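Local coordinates for HTH-type transcriptional regulator ascG (Escherichia coli, PDB 3BRQ), which represses transcription of the cryptic asc operon as a sequence-specific DNA-binding regulator of the LacI family, at residues E133-A137 and G138-I142; E261-G264 and R265-F268. All coordinates share one frame; numbering follows the deposited sequence.

Interaction 1 of 2, residues E133-A137 and G138-I142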
loop_
_atom_site.group_PDB
_atom_site.type_symbol
_atom_site.label_atom_id
_atom_site.label_comp_id
_atom_site.label_asym_id
_atom_site.label_seq_id
_atom_site.Cartn_x
_atom_site.Cartn_y
_atom_site.Cartn_z
ATOM N N GLU B 133 12.970 13.610 21.171
ATOM C CA GLU B 133 14.270 13.477 20.544
ATOM C C GLU B 133 14.660 14.739 19.793
ATOM O O GLU B 133 15.831 15.166 19.841
ATOM C CB GLU B 133 14.272 12.287 19.604
ATOM C CG GLU B 133 15.656 12.020 18.975
ATOM C CD GLU B 133 15.865 10.598 18.515
ATOM O OE1 GLU B 133 16.815 10.382 17.708
ATOM O OE2 GLU B 133 15.113 9.691 18.960
ATOM N N LEU B 134 13.685 15.354 19.105
ATOM C CA LEU B 134 13.933 16.620 18.467
ATOM C C LEU B 134 14.243 17.663 19.501
ATOM O O LEU B 134 15.223 18.389 19.332
ATOM C CB LEU B 134 12.742 17.080 17.577
ATOM C CG LEU B 134 12.413 16.220 16.375
ATOM C CD1 LEU B 134 11.070 16.642 15.690
ATOM C CD2 LEU B 134 13.523 16.192 15.349
ATOM N N ILE B 135 13.425 17.776 20.552
ATOM C CA ILE B 135 13.660 18.781 21.604
ATOM C C ILE B 135 15.046 18.640 22.259
ATOM O O ILE B 135 15.766 19.634 22.469
ATOM C CB ILE B 135 12.586 18.773 22.706
ATOM C CG1 ILE B 135 11.191 19.051 22.111
ATOM C CG2 ILE B 135 12.957 19.804 23.844
ATOM C CD1 ILE B 135 10.012 18.821 23.067
ATOM N N ASN B 136 15.435 17.409 22.565
ATOM C CA ASN B 136 16.750 17.168 23.185
ATOM C C ASN B 136 17.924 17.359 22.225
ATOM O O ASN B 136 19.040 17.643 22.687
ATOM C CB ASN B 136 16.787 15.800 23.877
ATOM C CG ASN B 136 15.871 15.746 25.091
ATOM O OD1 ASN B 136 14.983 14.873 25.176
ATOM N ND2 ASN B 136 16.046 16.698 26.025
ATOM N N ALA B 137 17.679 17.231 20.908
ATOM C CA ALA B 137 18.662 17.655 19.895
ATOM C C ALA B 137 18.697 19.179 19.669
ATOM O O ALA B 137 19.439 19.654 18.812
ATOM C CB ALA B 137 18.485 16.908 18.574
ATOM N N GLY B 138 17.945 19.945 20.469
ATOM C CA GLY B 138 17.944 21.399 20.367
ATOM C C GLY B 138 16.791 22.100 19.637
ATOM O O GLY B 138 16.805 23.309 19.474
ATOM N N HIS B 139 15.774 21.351 19.225
ATOM C CA HIS B 139 14.663 21.941 18.461
ATOM C C HIS B 139 13.583 22.434 19.385
ATOM O O HIS B 139 12.944 21.625 20.027
ATOM C CB HIS B 139 14.086 20.898 17.519
ATOM C CG HIS B 139 14.979 20.555 16.370
ATOM N ND1 HIS B 139 15.192 21.412 15.316
ATOM C CD2 HIS B 139 15.696 19.441 16.096
ATOM C CE1 HIS B 139 15.998 20.842 14.440
ATOM N NE2 HIS B 139 16.291 19.633 14.874
ATOM N N GLN B 140 13.377 23.745 19.465
ATOM C CA GLN B 140 12.318 24.305 20.301
ATOM C C GLN B 140 11.026 24.643 19.500
ATOM O O GLN B 140 9.959 24.769 20.086
ATOM C CB GLN B 140 12.797 25.573 21.039
ATOM C CG GLN B 140 13.975 25.419 22.058
ATOM C CD GLN B 140 13.585 24.630 23.291
ATOM O OE1 GLN B 140 13.990 23.464 23.455
ATOM N NE2 GLN B 140 12.771 25.255 24.170
ATOM N N GLU B 141 11.137 24.811 18.182
ATOM C CA GLU B 141 10.013 25.267 17.376
ATOM C C GLU B 141 9.787 24.150 16.360
ATOM O O GLU B 141 10.543 23.981 15.382
ATOM C CB GLU B 141 10.341 26.614 16.717
ATOM C CG GLU B 141 10.699 27.715 17.717
ATOM C CD GLU B 141 11.250 28.951 17.006
ATOM O OE1 GLU B 141 12.489 29.087 16.934
ATOM O OE2 GLU B 141 10.441 29.774 16.496
ATOM N N ILE B 142 8.759 23.352 16.646
ATOM C CA ILE B 142 8.526 22.136 15.895
ATOM C C ILE B 142 7.117 22.207 15.282
ATOM O O ILE B 142 6.146 22.387 16.027
ATOM C CB ILE B 142 8.640 20.861 16.835
ATOM C CG1 ILE B 142 10.002 20.834 17.568
ATOM C CG2 ILE B 142 8.356 19.612 16.041
ATOM C CD1 ILE B 142 10.141 19.732 18.672
#

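Interaction 2 of 2, residues E261-G264 and R265-F268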
loop_
_atom_site.group_PDB
_atom_site.type_symbol
_atom_site.label_atom_id
_atom_site.label_comp_id
_atom_site.label_asym_id
_atom_site.label_seq_id
_atom_site.Cartn_x
_atom_site.Cartn_y
_atom_site.Cartn_z
ATOM N N GLU B 261 1.460 -11.852 16.859
ATOM C CA GLU B 261 0.836 -11.925 18.187
ATOM C C GLU B 261 -0.672 -12.129 18.159
ATOM O O GLU B 261 -1.172 -13.097 18.695
ATOM C CB GLU B 261 1.116 -10.677 19.006
ATOM C CG GLU B 261 0.654 -10.824 20.424
ATOM C CD GLU B 261 1.616 -11.677 21.252
ATOM O OE1 GLU B 261 2.557 -12.317 20.695
ATOM O OE2 GLU B 261 1.440 -11.674 22.474
ATOM N N ILE B 262 -1.418 -11.176 17.598
ATOM C CA ILE B 262 -2.883 -11.318 17.540
ATOM C C ILE B 262 -3.351 -12.551 16.759
ATOM O O ILE B 262 -4.256 -13.249 17.182
ATOM C CB ILE B 262 -3.548 -10.002 16.984
ATOM C CG1 ILE B 262 -5.030 -9.925 17.441
ATOM C CG2 ILE B 262 -3.345 -9.893 15.463
ATOM C CD1 ILE B 262 -5.629 -8.551 17.164
ATOM N N ILE B 263 -2.751 -12.859 15.611
ATOM C CA ILE B 263 -3.230 -14.043 14.900
ATOM C C ILE B 263 -2.813 -15.299 15.647
ATOM O O ILE B 263 -3.585 -16.252 15.767
ATOM C CB ILE B 263 -2.726 -14.091 13.439
ATOM C CG1 ILE B 263 -3.276 -12.920 12.590
ATOM C CG2 ILE B 263 -3.027 -15.451 12.805
ATOM C CD1 ILE B 263 -4.784 -12.687 12.591
ATOM N N GLY B 264 -1.580 -15.308 16.164
ATOM C CA GLY B 264 -1.083 -16.474 16.913
ATOM C C GLY B 264 -1.953 -16.749 18.141
ATOM O O GLY B 264 -2.343 -17.907 18.391
ATOM N N ARG B 265 -2.278 -15.691 18.884
ATOM C CA ARG B 265 -3.207 -15.825 20.000
ATOM C C ARG B 265 -4.596 -16.312 19.620
ATOM O O ARG B 265 -5.163 -17.133 20.334
ATOM C CB ARG B 265 -3.295 -14.532 20.805
ATOM C CG ARG B 265 -2.002 -14.247 21.574
ATOM C CD ARG B 265 -2.287 -13.308 22.726
ATOM N NE ARG B 265 -1.114 -12.556 23.202
ATOM C CZ ARG B 265 -1.188 -11.485 24.013
ATOM N NH1 ARG B 265 -2.380 -11.030 24.429
ATOM N NH2 ARG B 265 -0.077 -10.846 24.401
ATOM N N LEU B 266 -5.167 -15.818 18.515
ATOM C CA LEU B 266 -6.509 -16.281 18.099
ATOM C C LEU B 266 -6.490 -17.756 17.790
ATOM O O LEU B 266 -7.393 -18.473 18.205
ATOM C CB LEU B 266 -7.055 -15.479 16.896
ATOM C CG LEU B 266 -7.553 -14.058 17.173
ATOM C CD1 LEU B 266 -7.796 -13.259 15.832
ATOM C CD2 LEU B 266 -8.808 -14.068 18.056
ATOM N N ILE B 267 -5.452 -18.222 17.075
ATOM C CA ILE B 267 -5.303 -19.640 16.786
ATOM C C ILE B 267 -5.027 -20.437 18.068
ATOM O O ILE B 267 -5.577 -21.517 18.250
ATOM C CB ILE B 267 -4.174 -19.894 15.751
ATOM C CG1 ILE B 267 -4.580 -19.318 14.390
ATOM C CG2 ILE B 267 -3.847 -21.403 15.641
ATOM C CD1 ILE B 267 -3.400 -19.253 13.371
ATOM N N PHE B 268 -4.190 -19.903 18.955
ATOM C CA PHE B 268 -4.057 -20.481 20.307
ATOM C C PHE B 268 -5.433 -20.747 20.946
ATOM O O PHE B 268 -5.692 -21.870 21.409
ATOM C CB PHE B 268 -3.151 -19.606 21.214
ATOM C CG PHE B 268 -2.797 -20.255 22.551
ATOM C CD1 PHE B 268 -2.510 -21.616 22.636
ATOM C CD2 PHE B 268 -2.795 -19.499 23.725
ATOM C CE1 PHE B 268 -2.196 -22.234 23.879
ATOM C CE2 PHE B 268 -2.480 -20.095 24.969
ATOM C CZ PHE B 268 -2.173 -21.468 25.033
#

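Interaction 1 of 2, residues E133-A137 and G138-I142
Gly-138 closes helix 123-136 against Ile-135 and Leu-134 in a Schellman motif, a worked example of how a helix is ended and the chain sent on into a strand. With a positive phi, Gly-138 takes the C-prime position, a backbone conformation that suits glycine, with the Ala-137 carbonyl oxygen close by. Its N donates to Ile-135 O at 3.0 Å, the inner bond of the motif. His-139 follows, and its N reaches back to Leu-134 O at 3.0 Å in the 6-to-1 bond that defines the motif, bent only modestly (159° at the hydrogen). The same carbonyl oxygen lies at the edge of the imidazole, near the ring plane, with Leu-134 O 3.4 Å from His-139 CD2. Both ring nitrogens are engaged beyond the turn, ND1 with Ser-202 OG and NE2 with Ile-292 O, so the rotation of the ring is fixed. His-139 O is buried without a conventional hydrogen-bond partner, but the CA-H of Ile-135 points at it almost straight, the CA lying 3.3 Å away. Gln-140 bends at chi2 (-69°), which folds its amide back over the helix end and leaves OE1 beside Ile-135 CG2. Ile-142 then opens strand 142-145 with its side chain turned back to the helix. CG1 lies anti to its own carbonyl carbon (chi1 -55°) and, with the chain extended beyond it, CD1 comes up against Ile-135 and Leu-134, while the buried Leu-134 and Ile-142 also pack on Val-205 of the adjacent strand 203-206. Ile-142 CD1 ends 3.7 Å from Ile-135 CG1, across which it lies at about a right angle, and 3.9 Å from Leu-134 CB.

Interaction 2 of 2, residues E261-G264 and R265-F268
Glu-261 starts with CG anti to its backbone N (chi1 -172°) and then bends at chi2 (77°), while Arg-265 runs extended from CG to NE; these torsions let the carboxylate meet the guanidinium in an i to i+4 salt bridge along helix 255-270. The bridge rests on a single oxygen. Glu-261 OE2 approaches the guanidinium edge and takes Arg-265 NH2 at 2.6 Å through its anti lone pair, somewhat out of the guanidinium plane, and Arg-265 NE at 2.8 Å in a weak, strongly bent bond. The two flat groups are turned 69° against each other, so this is not the coplanar, two-oxygen pairing of the textbook. Backbone geometry supports the same pair: Arg-265 N donates to Glu-261 O at 2.8 Å, and Arg-265 CG passes close to that oxygen before the chain climbs to the carboxylate. Lys-279, from a loop, packs against both side chains.

The other turns repeat the alpha-helical i to i+4 pattern, from Leu-266 N to Ile-262 O and from Ile-267 N to Ile-263 O. Gly-264 O accepts Phe-268 N at 2.8 Å, with Phe-268 CB close to the same oxygen. Away from the salt bridge, the buried side chains meet the parallel sheet beneath: Ile-262 and Leu-266 both lie on Met-82 and Met-105, and Ile-263, Leu-266 and Ile-267 share Leu-22. The helix is thus amphipathic, with an ion pair on one flank and an aliphatic row against the strands. Within that row Ile-263 and Ile-267 meet one turn apart, Ile-263 CG2 lying 3.9 Å from Ile-267 CD1.

Overall arrangement
Interaction 1 comes first along the chain and interaction 2 follows much later; their centres are 40 Å apart, their nearest atoms about 25 Å, and they lie on opposite sides of the chain's centre. Residues 133-142 join helix 123-136 to strand 142-145 of the mixed six-stranded sheet, whereas residues 261-268 belong to helix 255-270, packed on the parallel five-stranded sheet. The chain thus returns to the first sheet after building most of the second, the crossing between two lobes that marks the periplasmic-binding-protein-like fold of LacI-family regulators. One contact ends a helix, the other lies within the course of a helix, each within its own lobe.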